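Local coordinates for ThiJ/PfpI family protein (Pseudomonas syringae pv. tomato, PDB 3EWN), which is of unknown function but belongs to the DJ-1/PfpI family, whose members include proteases, chaperones and various enzymes, at residues A99-A104 with S127-A132; E105-M110 with G131-L136; I120-S125 with R169-G174; G138-S143 with I157-R162; A152-I157 with D238-F243. One frame throughout, in Å; residues are numbered along the deposited sequence.

Contact 1 of 5, residues A99-A104 with S127-A132; sequences AAASDA and SLILGA
Ala-101 presses its methyl group onto helix 126-132, in the layer of helices that covers one face of the central sheet in this DJ-1/PfpI-type alpha/beta sandwich. Residues 99-104 are the way out of helix 95-100, and the two backbones come so near that the CA atoms of Ala-101 and Ile-129 are 4.7 Å apart. Small alanines on the incoming side permit that approach.

The contact itself is apolar. Ala-101 CB touches Ile-129 CG1 at 4.1 Å and Ala-132 CB at 4.2 Å, so it meets two residues one turn apart on the helix. Ile-129 CG1 sits beside its own backbone N (chi1 -66°), and CD1 continues from it in an extended line (chi2 172°) to meet Ala-100 CB at 4.0 Å. Tyr-31 lies against both Ala-100 and Ile-129, and Leu-240 of helix 231-240 packs on Ala-101.

The backbone turns close within each segment, while polar side chains find partners beyond them. A type I beta turn runs from Ala-100 to Asp-103, and Ser-102 N bonds back to Ala-99 O at 3.1 Å. The Asp-103 side chain caps a backbone N of the first turn of helix 104-114; OD2 also bonds to Thr-106 OG1, and OD1 makes a salt bridge with Lys-59. On the other side Ala-132 N donates to Leu-128 O, an ordinary helical bond.

The nearest approach of the two segments is between unlike atoms: Ala-132 CB rests 3.5 Å from the carbonyl oxygen Ala-101 O.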
# COMPACT_ATOMS: atom_id res chain seq x y z
N ALA A 99 -1.67 -20.87 -6.38
CA ALA A 99 -2.59 -21.72 -5.64
C ALA A 99 -4.02 -21.21 -5.84
O ALA A 99 -4.93 -21.99 -6.10
CB ALA A 99 -2.24 -21.72 -4.16
N ALA A 100 -4.21 -19.91 -5.72
CA ALA A 100 -5.53 -19.33 -5.90
C ALA A 100 -6.04 -19.55 -7.33
O ALA A 100 -7.22 -19.85 -7.53
CB ALA A 100 -5.51 -17.84 -5.58
N ALA A 101 -5.15 -19.42 -8.30
CA ALA A 101 -5.51 -19.59 -9.71
C ALA A 101 -5.73 -21.05 -10.08
O ALA A 101 -6.13 -21.35 -11.21
CB ALA A 101 -4.43 -18.98 -10.60
N SER A 102 -5.47 -21.96 -9.14
CA SER A 102 -5.64 -23.39 -9.37
C SER A 102 -6.72 -23.99 -8.46
O SER A 102 -6.98 -25.19 -8.50
CB SER A 102 -4.32 -24.13 -9.12
OG SER A 102 -3.30 -23.62 -9.95
N ASP A 103 -7.32 -23.15 -7.64
CA ASP A 103 -8.36 -23.58 -6.71
C ASP A 103 -9.74 -23.52 -7.37
O ASP A 103 -10.21 -22.46 -7.77
CB ASP A 103 -8.34 -22.68 -5.47
CG ASP A 103 -9.35 -23.10 -4.43
OD1 ASP A 103 -9.18 -24.18 -3.84
OD2 ASP A 103 -10.32 -22.34 -4.21
N ALA A 104 -10.39 -24.68 -7.48
CA ALA A 104 -11.70 -24.77 -8.12
C ALA A 104 -12.75 -23.81 -7.56
O ALA A 104 -13.46 -23.16 -8.33
CB ALA A 104 -12.22 -26.20 -8.04
N SER A 127 -3.76 -10.94 -12.56
CA SER A 127 -4.35 -11.20 -13.87
C SER A 127 -4.25 -12.68 -14.25
O SER A 127 -4.90 -13.12 -15.20
CB SER A 127 -3.70 -10.31 -14.94
OG SER A 127 -2.30 -10.20 -14.78
N LEU A 128 -3.45 -13.46 -13.53
CA LEU A 128 -3.36 -14.89 -13.81
C LEU A 128 -4.65 -15.52 -13.30
O LEU A 128 -5.16 -16.48 -13.87
CB LEU A 128 -2.17 -15.53 -13.09
CG LEU A 128 -0.74 -15.13 -13.45
CD1 LEU A 128 0.23 -15.93 -12.58
CD2 LEU A 128 -0.45 -15.37 -14.93
N ILE A 129 -5.19 -14.96 -12.22
CA ILE A 129 -6.43 -15.46 -11.65
C ILE A 129 -7.58 -15.13 -12.59
O ILE A 129 -8.44 -15.98 -12.84
CB ILE A 129 -6.69 -14.84 -10.25
CG1 ILE A 129 -5.61 -15.32 -9.27
CG2 ILE A 129 -8.08 -15.22 -9.75
CD1 ILE A 129 -5.65 -14.62 -7.90
N LEU A 130 -7.59 -13.91 -13.13
CA LEU A 130 -8.64 -13.50 -14.07
C LEU A 130 -8.59 -14.39 -15.30
O LEU A 130 -9.63 -14.80 -15.83
CB LEU A 130 -8.44 -12.05 -14.53
CG LEU A 130 -8.53 -10.91 -13.52
CD1 LEU A 130 -8.47 -9.58 -14.26
CD2 LEU A 130 -9.82 -11.00 -12.72
N GLY A 131 -7.38 -14.68 -15.76
CA GLY A 131 -7.23 -15.52 -16.94
C GLY A 131 -7.67 -16.95 -16.68
O GLY A 131 -8.40 -17.53 -17.48
N ALA A 132 -7.22 -17.52 -15.57
CA ALA A 132 -7.58 -18.89 -15.23
C ALA A 132 -9.08 -19.04 -15.01
O ALA A 132 -9.63 -20.13 -15.17
CB ALA A 132 -6.81 -19.35 -13.99

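Contact 2 of 5, residues E105-M110 with G131-L136; sequences ETLAFM and GAAGLL
Helix 104-114 passes the C-terminal end of helix 126-132 with Leu-107 and Ala-133 nearest, their CA atoms 5.0 Å apart. The second helix stops here in a Schellman motif: Gly-134 takes a positive phi of 76° and its N bonds to Gly-131 O at 2.9 Å, while Leu-135 N reaches back to Leu-130 O.

Leu-107 does much of the touching. Its CG lies beside the backbone N (chi1 -66°), and the CD2 branch settles on the last turn, 3.8 Å from Ala-132 CB and 4.1 Å from Ala-133 CB. CD1 comes instead to the carbonyl oxygen Ala-132 O. One turn further on, residue 110, a selenomethionine, meets Ala-133 through the base of its side chain, with the two CB atoms 3.7 Å apart. Beyond CB its chain bends twice and packs on Leu-29, Leu-88 and Ala-90 of the sheet and on Ile-129. Just past the glycine, Leu-135 CD2 comes to 3.5 Å from the backbone oxygen Met-110 O. The carbonyl oxygen of Leu-135 accepts a bond from Arg-169 NE, which ties the helix exit to strand 169-172 of the central sheet.

Two helices joined in sequence through strand 119-123 and packed side by side form part of one helical layer of the alpha/beta/alpha sandwich of the DJ-1/PfpI family.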
# COMPACT_ATOMS: atom_id res chain seq x y z
N GLU A 105 -12.85 -23.72 -6.24
CA GLU A 105 -13.84 -22.84 -5.63
C GLU A 105 -13.57 -21.37 -5.94
O GLU A 105 -14.49 -20.61 -6.24
CB GLU A 105 -13.91 -23.04 -4.12
CG GLU A 105 -15.02 -22.24 -3.46
CD GLU A 105 -15.22 -22.58 -2.00
OE1 GLU A 105 -16.07 -21.92 -1.35
OE2 GLU A 105 -14.55 -23.50 -1.50
N THR A 106 -12.30 -20.98 -5.88
CA THR A 106 -11.93 -19.60 -6.17
C THR A 106 -12.25 -19.25 -7.62
O THR A 106 -12.83 -18.20 -7.90
CB THR A 106 -10.43 -19.35 -5.90
OG1 THR A 106 -10.15 -19.60 -4.52
CG2 THR A 106 -10.04 -17.91 -6.23
N LEU A 107 -11.89 -20.14 -8.54
CA LEU A 107 -12.16 -19.89 -9.95
C LEU A 107 -13.66 -19.80 -10.23
O LEU A 107 -14.10 -18.94 -10.99
CB LEU A 107 -11.53 -20.99 -10.81
CG LEU A 107 -10.00 -21.05 -10.82
CD1 LEU A 107 -9.54 -22.18 -11.72
CD2 LEU A 107 -9.43 -19.71 -11.29
N ALA A 108 -14.43 -20.69 -9.61
CA ALA A 108 -15.88 -20.69 -9.81
C ALA A 108 -16.47 -19.36 -9.38
O ALA A 108 -17.34 -18.81 -10.06
CB ALA A 108 -16.51 -21.83 -9.02
N PHE A 109 -15.99 -18.84 -8.25
CA PHE A 109 -16.46 -17.57 -7.71
C PHE A 109 -16.10 -16.43 -8.67
O PHE A 109 -16.94 -15.60 -9.00
CB PHE A 109 -15.82 -17.28 -6.35
CG PHE A 109 -15.95 -15.85 -5.90
CD1 PHE A 109 -17.17 -15.37 -5.41
CD2 PHE A 109 -14.88 -14.97 -6.00
CE1 PHE A 109 -17.30 -14.04 -5.03
CE2 PHE A 109 -15.00 -13.63 -5.62
CZ PHE A 109 -16.22 -13.17 -5.13
N MSE A 110 -14.85 -16.41 -9.10
CA MSE A 110 -14.39 -15.37 -10.01
C MSE A 110 -15.14 -15.42 -11.34
O MSE A 110 -15.51 -14.38 -11.88
CB MSE A 110 -12.88 -15.49 -10.24
CG MSE A 110 -12.02 -15.18 -9.01
SE MSE A 110 -12.24 -13.40 -8.28
CE MSE A 110 -11.36 -12.42 -9.67
N GLY A 131 -7.38 -14.68 -15.76
CA GLY A 131 -7.23 -15.52 -16.94
C GLY A 131 -7.67 -16.95 -16.68
O GLY A 131 -8.40 -17.53 -17.48
N ALA A 132 -7.22 -17.52 -15.57
CA ALA A 132 -7.58 -18.89 -15.23
C ALA A 132 -9.08 -19.04 -15.01
O ALA A 132 -9.63 -20.13 -15.17
CB ALA A 132 -6.81 -19.35 -13.99
N ALA A 133 -9.74 -17.95 -14.64
CA ALA A 133 -11.18 -17.97 -14.41
C ALA A 133 -11.94 -17.78 -15.71
O ALA A 133 -13.17 -17.75 -15.73
CB ALA A 133 -11.58 -16.88 -13.40
N GLY A 134 -11.19 -17.63 -16.80
CA GLY A 134 -11.78 -17.45 -18.12
C GLY A 134 -12.34 -16.06 -18.38
O GLY A 134 -13.26 -15.90 -19.20
N LEU A 135 -11.78 -15.06 -17.72
CA LEU A 135 -12.24 -13.68 -17.86
C LEU A 135 -11.42 -12.80 -18.80
O LEU A 135 -11.71 -11.61 -18.93
CB LEU A 135 -12.27 -13.01 -16.48
CG LEU A 135 -13.53 -13.14 -15.61
CD1 LEU A 135 -14.31 -14.38 -15.95
CD2 LEU A 135 -13.11 -13.11 -14.15
N LEU A 136 -10.41 -13.37 -19.46
CA LEU A 136 -9.59 -12.57 -20.37
C LEU A 136 -9.55 -13.13 -21.78
O LEU A 136 -8.54 -13.00 -22.48
CB LEU A 136 -8.16 -12.46 -19.82
CG LEU A 136 -7.96 -11.87 -18.42
CD1 LEU A 136 -6.49 -11.98 -18.04
CD2 LEU A 136 -8.42 -10.41 -18.40

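Contact 3 of 5, residues I120-S125 with R169-G174; sequences ITSVCS and RITGAG
Gly-172 N donates to Ser-122 O at 2.9 Å and Ile-170 N to Ile-120 O at 3.0 Å, the two firm bonds of a parallel strand pair; Ser-122 N to Ile-170 O is long and weak. Past the strand, Cys-124 N bonds to Gly-172 O, standing well above that carbonyl plane, and weakly to Ala-173 O. A bridging water donates to Cys-124 O and Gly-172 O and accepts from Ser-122 OG at 2.8 Å; the hydroxyl is set between its own backbone N and carbonyl carbon (chi1 70°).

Cys-124 has a positive phi (60°, psi -143°) between strand 119-123 and helix 126-132, consistent with the nucleophile elbow of this family. A glycerol, probably from the crystallisation liquor, lies about 4 Å from its side chain, and Gly-174 CA is 3.9 Å from Cys-124 SG.

Further out, Ile-120 CD1 sits over the centre of the Arg-169 guanidinium, 3.3 Å from CZ, the two side chains lying side by side. The guanidinium bonds through NE to Leu-135 O. Thr-121 CG2 touches Ile-170 CB at 4.0 Å.

Strand 119-123 runs between 87-90 and 169-172. Phe-181 of helix 177-189 covers Thr-121, Val-123 and Ile-170, while Leu-130 of helix 126-132 covers Ile-120, Ser-122 and Thr-171 on the other face.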
# COMPACT_ATOMS: atom_id res chain seq x y z
N ILE A 120 -14.02 -5.69 -14.47
CA ILE A 120 -13.24 -6.86 -14.07
C ILE A 120 -11.81 -6.33 -14.01
O ILE A 120 -11.26 -5.90 -15.02
CB ILE A 120 -13.37 -7.98 -15.12
CG1 ILE A 120 -14.82 -8.49 -15.12
CG2 ILE A 120 -12.38 -9.10 -14.82
CD1 ILE A 120 -15.11 -9.54 -16.17
N THR A 121 -11.22 -6.37 -12.83
CA THR A 121 -9.89 -5.80 -12.66
C THR A 121 -8.92 -6.65 -11.84
O THR A 121 -9.32 -7.59 -11.16
CB THR A 121 -10.00 -4.44 -11.96
OG1 THR A 121 -10.45 -4.64 -10.61
CG2 THR A 121 -11.00 -3.54 -12.68
N SER A 122 -7.65 -6.28 -11.92
CA SER A 122 -6.61 -6.98 -11.17
C SER A 122 -5.35 -6.14 -11.22
O SER A 122 -5.23 -5.21 -12.02
CB SER A 122 -6.32 -8.36 -11.78
OG SER A 122 -5.68 -8.26 -13.04
N VAL A 123 -4.41 -6.47 -10.34
CA VAL A 123 -3.13 -5.79 -10.30
C VAL A 123 -2.06 -6.87 -10.17
O VAL A 123 -2.28 -7.91 -9.55
CB VAL A 123 -3.04 -4.83 -9.08
CG1 VAL A 123 -1.60 -4.44 -8.80
CG2 VAL A 123 -3.87 -3.59 -9.35
N CYS A 124 -0.91 -6.65 -10.81
CA CYS A 124 0.19 -7.60 -10.71
C CYS A 124 -0.21 -8.99 -11.22
O CYS A 124 -0.96 -9.11 -12.18
CB CYS A 124 0.64 -7.67 -9.24
SG CYS A 124 2.29 -8.32 -8.96
N SER A 125 0.29 -10.05 -10.57
CA SER A 125 -0.03 -11.41 -11.02
C SER A 125 -1.50 -11.77 -10.83
O SER A 125 -1.91 -12.89 -11.13
CB SER A 125 0.86 -12.43 -10.31
OG SER A 125 0.70 -12.37 -8.91
N ARG A 169 -12.38 -4.52 -18.95
CA ARG A 169 -11.27 -5.21 -18.29
C ARG A 169 -10.17 -4.17 -18.07
O ARG A 169 -9.67 -3.60 -19.03
CB ARG A 169 -10.71 -6.33 -19.18
CG ARG A 169 -11.26 -7.72 -18.90
CD ARG A 169 -12.76 -7.82 -19.17
NE ARG A 169 -13.18 -9.21 -19.23
CZ ARG A 169 -14.44 -9.61 -19.40
NH1 ARG A 169 -15.41 -8.72 -19.54
NH2 ARG A 169 -14.72 -10.91 -19.46
N ILE A 170 -9.82 -3.93 -16.82
CA ILE A 170 -8.76 -2.97 -16.51
C ILE A 170 -7.75 -3.65 -15.60
O ILE A 170 -8.09 -4.11 -14.50
CB ILE A 170 -9.34 -1.71 -15.83
CG1 ILE A 170 -10.42 -1.11 -16.73
CG2 ILE A 170 -8.22 -0.70 -15.58
CD1 ILE A 170 -11.12 0.12 -16.18
N THR A 171 -6.51 -3.75 -16.07
CA THR A 171 -5.47 -4.40 -15.30
C THR A 171 -4.25 -3.52 -15.07
O THR A 171 -3.88 -2.70 -15.92
CB THR A 171 -5.01 -5.72 -15.99
OG1 THR A 171 -4.68 -5.45 -17.36
CG2 THR A 171 -6.12 -6.76 -15.93
N GLY A 172 -3.63 -3.68 -13.91
CA GLY A 172 -2.44 -2.91 -13.58
C GLY A 172 -1.25 -3.84 -13.57
O GLY A 172 -1.39 -5.05 -13.35
N ALA A 173 -0.06 -3.30 -13.81
CA ALA A 173 1.15 -4.11 -13.82
C ALA A 173 1.60 -4.50 -12.42
O ALA A 173 0.80 -4.55 -11.49
CB ALA A 173 2.27 -3.38 -14.55
N GLY A 174 2.89 -4.77 -12.27
CA GLY A 174 3.42 -5.18 -10.98
C GLY A 174 3.19 -4.27 -9.79
O GLY A 174 3.16 -3.05 -9.90
O HOH W 1 -3.07 -7.37 -13.19

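Contact 4 of 5, residues G138-S143 with I157-R162; sequences GYKATS and IPTEAR
Ile-157 O takes two bonds, one from each face of its carbonyl plane: Ala-141 N at 3.1 Å from across the contact and Thr-159 OG1 at 2.9 Å from further along its own chain. The oxygen is thus held from both faces, and the Thr-159 hydroxyl is turned back toward its own chain. Two more backbone bonds flank it, Ile-157 N to Tyr-139 O at 2.9 Å and Thr-159 N to Ala-141 O at 3.0 Å. All these donors stand above the plane of the carbonyl they reach. Lys-140 CA adds a CA-H...O contact to Ile-157 O.

Lys-140 pairs with Ile-157 and Ala-141 with Pro-158, which makes a parallel sheet of two very short strands, separate from the central sheet. Its outer face carries Lys-140 and Ile-157. Lys-140 N has Asp-166 OD2 as partner, and the Tyr-139 ring makes cation-pi contacts with Arg-167 and Arg-169.

Among the side chains, Lys-140 and Thr-159 cross obliquely. The lysine CB lies 3.4 Å from Thr-159 OG1, and a bend in the chain (chi3 59°) swings CE back to 3.5 Å from the same oxygen, so the aliphatic part of the lysine folds round the hydroxyl. Lys-140 CG also meets Ile-157 CB at 4.0 Å. Further along, the inverse gamma turn at Glu-160 redirects the chain, and Thr-142 CB packs 3.3 Å from Thr-159 O. The Arg-162 side chain turns away, to a salt bridge with Asp-180 and a bond from NH1 to the Glu-203 carbonyl of the second subunit.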
# COMPACT_ATOMS: atom_id res chain seq x y z
N GLY A 138 -9.62 -13.01 -25.28
CA GLY A 138 -9.53 -11.99 -26.31
C GLY A 138 -9.29 -10.59 -25.77
O GLY A 138 -9.36 -9.62 -26.52
N TYR A 139 -9.01 -10.48 -24.47
CA TYR A 139 -8.79 -9.18 -23.84
C TYR A 139 -7.32 -8.84 -23.64
O TYR A 139 -6.52 -9.69 -23.27
CB TYR A 139 -9.46 -9.15 -22.46
CG TYR A 139 -10.96 -9.08 -22.50
CD1 TYR A 139 -11.62 -7.86 -22.54
CD2 TYR A 139 -11.73 -10.25 -22.54
CE1 TYR A 139 -13.01 -7.79 -22.62
CE2 TYR A 139 -13.10 -10.20 -22.62
CZ TYR A 139 -13.74 -8.97 -22.66
OH TYR A 139 -15.11 -8.93 -22.75
N LYS A 140 -6.98 -7.58 -23.90
CA LYS A 140 -5.61 -7.12 -23.67
C LYS A 140 -5.51 -7.00 -22.16
O LYS A 140 -6.47 -6.62 -21.49
CB LYS A 140 -5.39 -5.75 -24.31
CG LYS A 140 -5.23 -5.77 -25.81
CD LYS A 140 -5.22 -4.36 -26.39
CE LYS A 140 -4.10 -3.51 -25.81
NZ LYS A 140 -4.16 -2.11 -26.33
N ALA A 141 -4.34 -7.34 -21.62
CA ALA A 141 -4.15 -7.26 -20.18
C ALA A 141 -2.67 -7.28 -19.85
O ALA A 141 -1.86 -7.81 -20.61
CB ALA A 141 -4.87 -8.41 -19.49
N THR A 142 -2.33 -6.69 -18.71
CA THR A 142 -0.94 -6.66 -18.27
C THR A 142 -0.82 -7.48 -16.99
O THR A 142 -1.78 -8.09 -16.54
CB THR A 142 -0.45 -5.21 -18.04
OG1 THR A 142 0.94 -5.22 -17.71
CG2 THR A 142 -1.23 -4.55 -16.92
N SER A 143 0.37 -7.50 -16.41
CA SER A 143 0.61 -8.25 -15.18
C SER A 143 2.00 -7.88 -14.70
O SER A 143 2.61 -6.95 -15.23
CB SER A 143 0.54 -9.75 -15.49
OG SER A 143 0.48 -10.53 -14.31
N ILE A 157 -4.28 -11.06 -24.47
CA ILE A 157 -3.26 -10.48 -25.32
C ILE A 157 -2.33 -9.72 -24.39
O ILE A 157 -2.65 -8.62 -23.94
CB ILE A 157 -3.87 -9.50 -26.35
CG1 ILE A 157 -4.84 -10.25 -27.26
CG2 ILE A 157 -2.77 -8.86 -27.18
CD1 ILE A 157 -5.62 -9.34 -28.20
N PRO A 158 -1.18 -10.33 -24.05
CA PRO A 158 -0.23 -9.66 -23.15
C PRO A 158 0.14 -8.29 -23.71
O PRO A 158 0.58 -8.18 -24.85
CB PRO A 158 0.95 -10.63 -23.13
CG PRO A 158 0.29 -11.96 -23.31
CD PRO A 158 -0.70 -11.67 -24.41
N THR A 159 -0.03 -7.26 -22.89
CA THR A 159 0.26 -5.88 -23.29
C THR A 159 1.21 -5.23 -22.28
O THR A 159 0.91 -5.18 -21.09
CB THR A 159 -1.04 -5.06 -23.36
OG1 THR A 159 -2.01 -5.77 -24.13
CG2 THR A 159 -0.78 -3.70 -24.00
N GLU A 160 2.33 -4.71 -22.76
CA GLU A 160 3.28 -4.08 -21.85
C GLU A 160 2.99 -2.60 -21.60
O GLU A 160 3.46 -1.73 -22.32
CB GLU A 160 4.73 -4.22 -22.36
CG GLU A 160 5.76 -4.07 -21.24
CD GLU A 160 7.20 -4.04 -21.73
OE1 GLU A 160 7.50 -4.64 -22.78
OE2 GLU A 160 8.04 -3.43 -21.04
N ALA A 161 2.18 -2.35 -20.58
CA ALA A 161 1.80 -1.01 -20.16
C ALA A 161 1.54 -1.12 -18.66
O ALA A 161 1.19 -2.20 -18.18
CB ALA A 161 0.55 -0.54 -20.89
N ARG A 162 1.70 -0.03 -17.93
CA ARG A 162 1.49 -0.05 -16.48
C ARG A 162 0.02 -0.28 -16.14
O ARG A 162 -0.31 -0.94 -15.15
CB ARG A 162 1.98 1.25 -15.87
CG ARG A 162 2.14 1.20 -14.36
CD ARG A 162 2.92 2.41 -13.87
NE ARG A 162 3.11 2.43 -12.42
CZ ARG A 162 3.91 1.61 -11.75
NH1 ARG A 162 4.60 0.67 -12.38
NH2 ARG A 162 4.06 1.76 -10.44

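Contact 5 of 5, residues A152-I157 with D238-F243; sequences AGFGAI and DALAGF
Phe-243, whose ring meets Gly-153, gives its backbone N to Asp-238 O at 2.9 Å. With Gly-242 N to Ala-239 O at 3.0 Å this forms the Schellman motif that ends helix 231-240, the last helix of the chain, and Gly-242 takes the positive phi the motif needs. The finished helix end leans on the short 3-10 segment at 152-154, near the surface.

Across the contact the backbones touch directly. Gly-153 CA makes a CA-H...O contact with Ala-241 O at 3.3 Å, an approach that leaves no space for a side chain at Gly-153.

Two phenylalanines flank this point, each working differently. Phe-154 has its CG beside the backbone N (chi1 -61°) and offers a ring face: Ala-241 CA lies 4.1 Å from the ring centroid, 28° off the normal, as a CH-pi contact, and Ala-241 CB lies over the same ring, offset toward the rim. Leu-240 comes to the end of the ring, its CG in the ring plane at the edge and CD2 4.0 Å from CZ. Leu-240 also packs on Ser-102, so the leucine links this helix end with the exit of helix 95-100.

Phe-243 turns an edge instead. Its CE1 comes within 3.4 Å of Gly-153 N, near the plane of the ring. The adjoining edge atom, Phe-243 CZ, meets the methyl Ala-152 CB at 4.1 Å.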
# COMPACT_ATOMS: atom_id res chain seq x y z
N ALA A 152 -1.19 -15.15 -22.33
CA ALA A 152 -1.59 -15.60 -23.66
C ALA A 152 -2.23 -16.99 -23.60
O ALA A 152 -3.09 -17.32 -24.42
CB ALA A 152 -0.38 -15.61 -24.59
N GLY A 153 -1.79 -17.79 -22.64
CA GLY A 153 -2.32 -19.13 -22.50
C GLY A 153 -3.78 -19.16 -22.08
O GLY A 153 -4.46 -20.16 -22.27
N PHE A 154 -4.25 -18.05 -21.52
CA PHE A 154 -5.64 -17.95 -21.08
C PHE A 154 -6.48 -17.25 -22.13
O PHE A 154 -7.65 -16.94 -21.90
CB PHE A 154 -5.73 -17.17 -19.76
CG PHE A 154 -5.00 -17.81 -18.62
CD1 PHE A 154 -5.34 -19.08 -18.17
CD2 PHE A 154 -3.97 -17.13 -17.98
CE1 PHE A 154 -4.68 -19.66 -17.09
CE2 PHE A 154 -3.29 -17.70 -16.91
CZ PHE A 154 -3.65 -18.97 -16.46
N GLY A 155 -5.88 -16.98 -23.29
CA GLY A 155 -6.61 -16.32 -24.36
C GLY A 155 -6.50 -14.81 -24.34
O GLY A 155 -7.16 -14.12 -25.13
N ALA A 156 -5.67 -14.28 -23.45
CA ALA A 156 -5.49 -12.84 -23.36
C ALA A 156 -4.39 -12.38 -24.31
O ALA A 156 -3.67 -13.19 -24.89
CB ALA A 156 -5.14 -12.44 -21.92
N ILE A 157 -4.28 -11.06 -24.47
CA ILE A 157 -3.26 -10.48 -25.32
C ILE A 157 -2.33 -9.72 -24.39
O ILE A 157 -2.65 -8.62 -23.94
CB ILE A 157 -3.87 -9.50 -26.35
CG1 ILE A 157 -4.84 -10.25 -27.26
CG2 ILE A 157 -2.77 -8.86 -27.18
CD1 ILE A 157 -5.62 -9.34 -28.20
N ASP A 238 3.81 -19.99 -16.63
CA ASP A 238 3.63 -20.51 -17.98
C ASP A 238 2.95 -21.87 -17.93
O ASP A 238 2.08 -22.17 -18.74
CB ASP A 238 4.97 -20.65 -18.70
CG ASP A 238 5.53 -19.31 -19.17
OD1 ASP A 238 4.74 -18.37 -19.38
OD2 ASP A 238 6.76 -19.21 -19.34
N ALA A 239 3.34 -22.71 -16.97
CA ALA A 239 2.74 -24.04 -16.84
C ALA A 239 1.26 -23.92 -16.49
O ALA A 239 0.42 -24.65 -17.03
CB ALA A 239 3.47 -24.84 -15.75
N LEU A 240 0.94 -23.00 -15.59
CA LEU A 240 -0.43 -22.77 -15.17
C LEU A 240 -1.29 -22.36 -16.37
O LEU A 240 -2.45 -22.76 -16.48
CB LEU A 240 -0.48 -21.64 -14.13
CG LEU A 240 -1.87 -21.19 -13.68
CD1 LEU A 240 -2.43 -22.18 -12.67
CD2 LEU A 240 -1.79 -19.80 -13.05
N ALA A 241 -0.70 -21.57 -17.27
CA ALA A 241 -1.41 -21.10 -18.45
C ALA A 241 -1.48 -22.14 -19.56
O ALA A 241 -1.98 -21.87 -20.64
CB ALA A 241 -0.76 -19.82 -18.96
N GLY A 242 -0.96 -23.33 -19.28
CA GLY A 242 -1.00 -24.40 -20.26
C GLY A 242 0.15 -24.55 -21.24
O GLY A 242 0.03 -25.29 -22.22
N PHE A 243 1.26 -23.86 -21.01
CA PHE A 243 2.40 -23.98 -21.92
C PHE A 243 3.29 -25.16 -21.54
O PHE A 243 3.12 -25.69 -20.42
CB PHE A 243 3.23 -22.70 -21.94
CG PHE A 243 2.52 -21.51 -22.52
CD1 PHE A 243 1.75 -20.69 -21.71
CD2 PHE A 243 2.63 -21.21 -23.87
CE1 PHE A 243 1.10 -19.57 -22.25
CE2 PHE A 243 1.99 -20.10 -24.42
CZ PHE A 243 1.22 -19.28 -23.60

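Contacts 1 and 2 share Gly-131 and Ala-132 on helix 126-132, their centres about 6 Å apart, and set helices 95-100 and 104-114 against it in turn. Contact 3, its centre about 13 Å from that of contact 1, lies in the central sheet, on the strand that leads into that helix through Cys-124. Contact 4 is nested within the loop that contact 3 closes, with centres about 9 Å apart; both reach the second subunit. Contact 5 shares Ile-157 with contact 4 and brings the C-terminal end back near contact 1, centres about 11 Å apart. Contact 3 holds the presumed nucleophile elbow, and contacts 1, 2 and 5 lie to one side.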